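Local coordinates for aspartate-semialdehyde dehydrogenase (PDB 3HSK), which catalyses the NADPH-dependent reductive dephosphorylation of 4-phospho-L-aspartate to L-aspartate-semialdehyde, the second step of the aspartate pathway to methionine and threonine, at residues 26-31 against 63-68. Numbering follows the deposited sequence.
Sequences GATGSV and DAASWK. With NAP (NADP nicotinamide-adenine-dinucleotide phosphate), chain C.
Thr28 and Ala65 bring the two backbones closest, with their CA atoms 4.9 Å apart, where the glycine-rich turn after strand 20-25 passes the end of the short helix 61-64. This is the dinucleotide-binding loop of a Rossmann-like NADP domain, whose sequence GATGSV leads from the first strand into helix 30-39. Gly26 to Gly29 form a type I beta turn, and Gly29 is the N-cap residue of that helix.

No hydrogen bond joins 26-31 to 63-68. The contact is small and rests on three side chains. Thr28 turns its two branches to different partners. Its methyl CG2 lies 3.7 Å from the methyl CB of Ala64, methyl to methyl. Ala65 CB packs beside the base of the same side chain, 4.0 Å from Thr28 O and 4.2 Å from Thr28 CB. Tyr61, Ser56 and Ala52 also touch the Thr28 side chain. Gln33 bridges the two segments through its amide: NE2 binds the carbonyls of Thr28 and Ser66, and OE1 accepts from Lys68 N.

The hydroxyl branch serves the cofactor. A chi1 of 55° swings Thr28 OG1 over to NADP and leaves CG2 against Ala64. OG1 donates to the 2'-phosphate oxygen O2X of NADP and accepts from the ribose hydroxyl O3B. Both modelled distances from Thr28 OG1, to O2X and to O3B of NADP, are 2.5 Å; the O2X bond is very short and its exact length is doubtful. Ser53 and Ser56 also bind NADP through their hydroxyls. At the helix start, Ser30 N donates to the pyrophosphate oxygen O2N of NADP at 3.2 Å, with an N-H...O angle of 146°. Gly29 N makes a weak, bent bond of 2.8 Å to O3B of NADP.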
ATOM      1  N   GLY A  26     -18.862  -1.129  27.552  1.00 46.56           N
ATOM      2  CA  GLY A  26     -19.181  -1.171  26.132  1.00 46.38           C
ATOM      3  C   GLY A  26     -19.170  -2.607  25.643  1.00 46.34           C
ATOM      4  O   GLY A  26     -18.657  -2.901  24.561  1.00 46.23           O
ATOM      5  N   ALA A  27     -19.758  -3.491  26.448  1.00 46.41           N
ATOM      6  CA  ALA A  27     -19.662  -4.937  26.259  1.00 46.72           C
ATOM      7  C   ALA A  27     -20.362  -5.454  25.008  1.00 46.87           C
ATOM      8  O   ALA A  27     -19.960  -6.474  24.450  1.00 46.73           O
ATOM      9  CB  ALA A  27     -20.186  -5.663  27.492  1.00 46.71           C
ATOM     10  N   THR A  28     -21.395  -4.739  24.571  1.00 47.24           N
ATOM     11  CA  THR A  28     -22.222  -5.163  23.434  1.00 47.65           C
ATOM     12  C   THR A  28     -21.578  -4.847  22.086  1.00 47.66           C
ATOM     13  O   THR A  28     -21.878  -5.491  21.080  1.00 47.70           O
ATOM     14  CB  THR A  28     -23.640  -4.550  23.506  1.00 47.74           C
ATOM     15  OG1 THR A  28     -23.544  -3.122  23.602  1.00 47.67           O
ATOM     16  CG2 THR A  28     -24.378  -5.072  24.731  1.00 48.07           C
ATOM     17  N   GLY A  29     -20.673  -3.871  22.078  1.00 47.71           N
ATOM     18  CA  GLY A  29     -19.985  -3.467  20.858  1.00 47.53           C
ATOM     19  C   GLY A  29     -19.027  -4.522  20.340  1.00 47.68           C
ATOM     20  O   GLY A  29     -18.753  -5.515  21.022  1.00 47.42           O
ATOM     21  N   SER A  30     -18.516  -4.285  19.131  1.00 47.81           N
ATOM     22  CA  SER A  30     -17.621  -5.212  18.434  1.00 48.24           C
ATOM     23  C   SER A  30     -16.385  -5.632  19.254  1.00 48.20           C
ATOM     24  O   SER A  30     -16.137  -6.828  19.433  1.00 48.07           O
ATOM     25  CB  SER A  30     -17.194  -4.613  17.089  1.00 48.15           C
ATOM     26  OG  SER A  30     -16.366  -5.517  16.375  1.00 49.67           O
ATOM     27  N   VAL A  31     -15.627  -4.648  19.741  1.00 48.27           N
ATOM     28  CA  VAL A  31     -14.445  -4.895  20.576  1.00 48.19           C
ATOM     29  C   VAL A  31     -14.853  -5.545  21.908  1.00 48.26           C
ATOM     30  O   VAL A  31     -14.193  -6.478  22.380  1.00 48.07           O
ATOM     31  CB  VAL A  31     -13.620  -3.591  20.809  1.00 48.40           C
ATOM     32  CG1 VAL A  31     -12.577  -3.781  21.904  1.00 48.19           C
ATOM     33  CG2 VAL A  31     -12.938  -3.149  19.521  1.00 48.33           C
ATOM     34  N   ASP A  63     -29.371 -10.999  24.394  1.00 54.51           N
ATOM     35  CA  ASP A  63     -30.449 -10.175  23.838  1.00 54.62           C
ATOM     36  C   ASP A  63     -30.001  -8.744  23.563  1.00 54.82           C
ATOM     37  O   ASP A  63     -30.554  -8.069  22.697  1.00 54.66           O
ATOM     38  CB  ASP A  63     -31.670 -10.168  24.768  1.00 54.59           C
ATOM     39  CG  ASP A  63     -32.351 -11.524  24.858  1.00 54.55           C
ATOM     40  OD1 ASP A  63     -32.550 -12.181  23.811  1.00 55.26           O
ATOM     41  OD2 ASP A  63     -32.700 -11.933  25.982  1.00 54.08           O
ATOM     42  N   ALA A  64     -28.997  -8.289  24.308  1.00 55.29           N
ATOM     43  CA  ALA A  64     -28.476  -6.932  24.168  1.00 55.72           C
ATOM     44  C   ALA A  64     -27.571  -6.783  22.949  1.00 56.12           C
ATOM     45  O   ALA A  64     -27.530  -5.719  22.325  1.00 56.10           O
ATOM     46  CB  ALA A  64     -27.735  -6.511  25.435  1.00 55.54           C
ATOM     47  N   ALA A  65     -26.857  -7.853  22.612  1.00 56.66           N
ATOM     48  CA  ALA A  65     -25.843  -7.806  21.569  1.00 57.31           C
ATOM     49  C   ALA A  65     -26.246  -8.537  20.291  1.00 57.95           C
ATOM     50  O   ALA A  65     -26.574  -9.728  20.313  1.00 58.00           O
ATOM     51  CB  ALA A  65     -24.520  -8.355  22.096  1.00 57.18           C
ATOM     52  N   SER A  66     -26.220  -7.808  19.180  1.00 58.76           N
ATOM     53  CA  SER A  66     -26.278  -8.427  17.864  1.00 59.69           C
ATOM     54  C   SER A  66     -24.890  -8.991  17.587  1.00 60.31           C
ATOM     55  O   SER A  66     -24.002  -8.290  17.097  1.00 60.33           O
ATOM     56  CB  SER A  66     -26.704  -7.420  16.791  1.00 59.57           C
ATOM     57  OG  SER A  66     -25.962  -6.220  16.892  1.00 59.99           O
ATOM     58  N   TRP A  67     -24.719 -10.263  17.941  1.00 61.28           N
ATOM     59  CA  TRP A  67     -23.433 -10.947  17.909  1.00 62.15           C
ATOM     60  C   TRP A  67     -22.882 -11.050  16.488  1.00 62.87           C
ATOM     61  O   TRP A  67     -23.534 -11.608  15.605  1.00 63.04           O
ATOM     62  CB  TRP A  67     -23.591 -12.333  18.540  1.00 62.09           C
ATOM     63  CG  TRP A  67     -22.318 -13.102  18.722  1.00 62.39           C
ATOM     64  CD1 TRP A  67     -21.834 -14.090  17.911  1.00 62.38           C
ATOM     65  CD2 TRP A  67     -21.374 -12.967  19.794  1.00 62.40           C
ATOM     66  NE1 TRP A  67     -20.649 -14.575  18.407  1.00 62.42           N
ATOM     67  CE2 TRP A  67     -20.342 -13.903  19.561  1.00 62.58           C
ATOM     68  CE3 TRP A  67     -21.298 -12.142  20.926  1.00 62.49           C
ATOM     69  CZ2 TRP A  67     -19.243 -14.037  20.420  1.00 62.07           C
ATOM     70  CZ3 TRP A  67     -20.204 -12.277  21.779  1.00 62.34           C
ATOM     71  CH2 TRP A  67     -19.191 -13.218  21.518  1.00 62.18           C
ATOM     72  N   LYS A  68     -21.684 -10.503  16.277  1.00 63.66           N
ATOM     73  CA  LYS A  68     -21.053 -10.499  14.957  1.00 64.41           C
ATOM     74  C   LYS A  68     -19.717 -11.259  14.912  1.00 65.07           C
ATOM     75  O   LYS A  68     -18.853 -10.964  14.078  1.00 65.27           O
ATOM     76  CB  LYS A  68     -20.887  -9.064  14.448  1.00 64.35           C
TER
HETATM   77  PA  NAP C 366     -21.077   1.543  19.665  1.00 84.31           P
HETATM   78  O1A NAP C 366     -22.039   0.415  19.650  1.00 84.37           O
HETATM   79  O2A NAP C 366     -21.745   2.816  19.298  1.00 84.28           O
HETATM   80  O5B NAP C 366     -20.389   1.666  21.113  1.00 79.75           O
HETATM   81  C5B NAP C 366     -19.616   0.611  21.634  1.00 73.29           C
HETATM   82  C4B NAP C 366     -20.179   0.236  22.994  1.00 68.81           C
HETATM   83  O4B NAP C 366     -20.462   1.414  23.730  1.00 67.06           O
HETATM   84  C3B NAP C 366     -21.479  -0.545  22.864  1.00 66.98           C
HETATM   85  O3B NAP C 366     -21.424  -1.706  23.655  1.00 65.57           O
HETATM   86  C2B NAP C 366     -22.536   0.410  23.381  1.00 65.56           C
HETATM   87  O2B NAP C 366     -23.580  -0.243  24.060  1.00 64.92           O
HETATM   88  C1B NAP C 366     -21.753   1.331  24.302  1.00 64.86           C
HETATM   89  N9A NAP C 366     -22.416   2.646  24.415  1.00 64.04           N
HETATM   90  C8A NAP C 366     -22.808   3.477  23.397  1.00 63.73           C
HETATM   91  N7A NAP C 366     -23.384   4.574  23.936  1.00 63.53           N
HETATM   92  C5A NAP C 366     -23.368   4.455  25.282  1.00 63.74           C
HETATM   93  C6A NAP C 366     -23.823   5.277  26.313  1.00 64.10           C
HETATM   94  N6A NAP C 366     -24.408   6.439  26.039  1.00 63.92           N
HETATM   95  N1A NAP C 366     -23.663   4.880  27.631  1.00 64.23           N
HETATM   96  C2A NAP C 366     -23.052   3.673  27.924  1.00 63.94           C
HETATM   97  N3A NAP C 366     -22.610   2.863  26.894  1.00 63.36           N
HETATM   98  C4A NAP C 366     -22.763   3.245  25.599  1.00 63.59           C
HETATM   99  O3  NAP C 366     -19.836   1.241  18.682  1.00 87.74           O
HETATM  100  PN  NAP C 366     -19.381  -0.092  17.895  1.00 91.83           P
HETATM  101  O1N NAP C 366     -18.419   0.320  16.844  1.00 91.90           O
HETATM  102  O2N NAP C 366     -18.982  -1.132  18.872  1.00 91.58           O
HETATM  103  O5D NAP C 366     -20.742  -0.565  17.173  1.00 93.43           O
HETATM  104  C5D NAP C 366     -20.716  -1.573  16.183  1.00 96.33           C
HETATM  105  C4D NAP C 366     -20.856  -1.020  14.760  1.00 98.25           C
HETATM  106  O4D NAP C 366     -21.926  -1.691  14.109  1.00 99.10           O
HETATM  107  C3D NAP C 366     -21.141   0.480  14.671  1.00 98.95           C
HETATM  108  O3D NAP C 366     -19.988   1.212  14.312  1.00 98.88           O
HETATM  109  C2D NAP C 366     -22.238   0.609  13.629  1.00 99.63           C
HETATM  110  O2D NAP C 366     -21.703   0.971  12.372  1.00 99.48           O
HETATM  111  C1D NAP C 366     -22.854  -0.783  13.533  1.00100.14           C
HETATM  112  N1N NAP C 366     -24.172  -0.844  14.221  1.00100.71           N
HETATM  113  C2N NAP C 366     -25.308  -0.922  13.453  1.00101.21           C
HETATM  114  C3N NAP C 366     -26.573  -0.987  14.047  1.00101.59           C
HETATM  115  C7N NAP C 366     -27.766  -1.391  13.220  1.00101.81           C
HETATM  116  O7N NAP C 366     -29.068  -1.088  13.678  1.00101.71           O
HETATM  117  N7N NAP C 366     -27.567  -2.031  12.064  1.00102.01           N
HETATM  118  C4N NAP C 366     -26.675  -0.966  15.441  1.00101.16           C
HETATM  119  C5N NAP C 366     -25.521  -0.888  16.222  1.00101.12           C
HETATM  120  C6N NAP C 366     -24.276  -0.829  15.596  1.00100.93           C
HETATM  121  P2B NAP C 366     -25.057  -0.310  23.416  1.00 64.02           P
HETATM  122  O1X NAP C 366     -26.047  -0.349  24.550  1.00 63.58           O
HETATM  123  O2X NAP C 366     -25.180  -1.554  22.571  1.00 64.29           O
HETATM  124  O3X NAP C 366     -25.323   0.895  22.545  1.00 63.96           O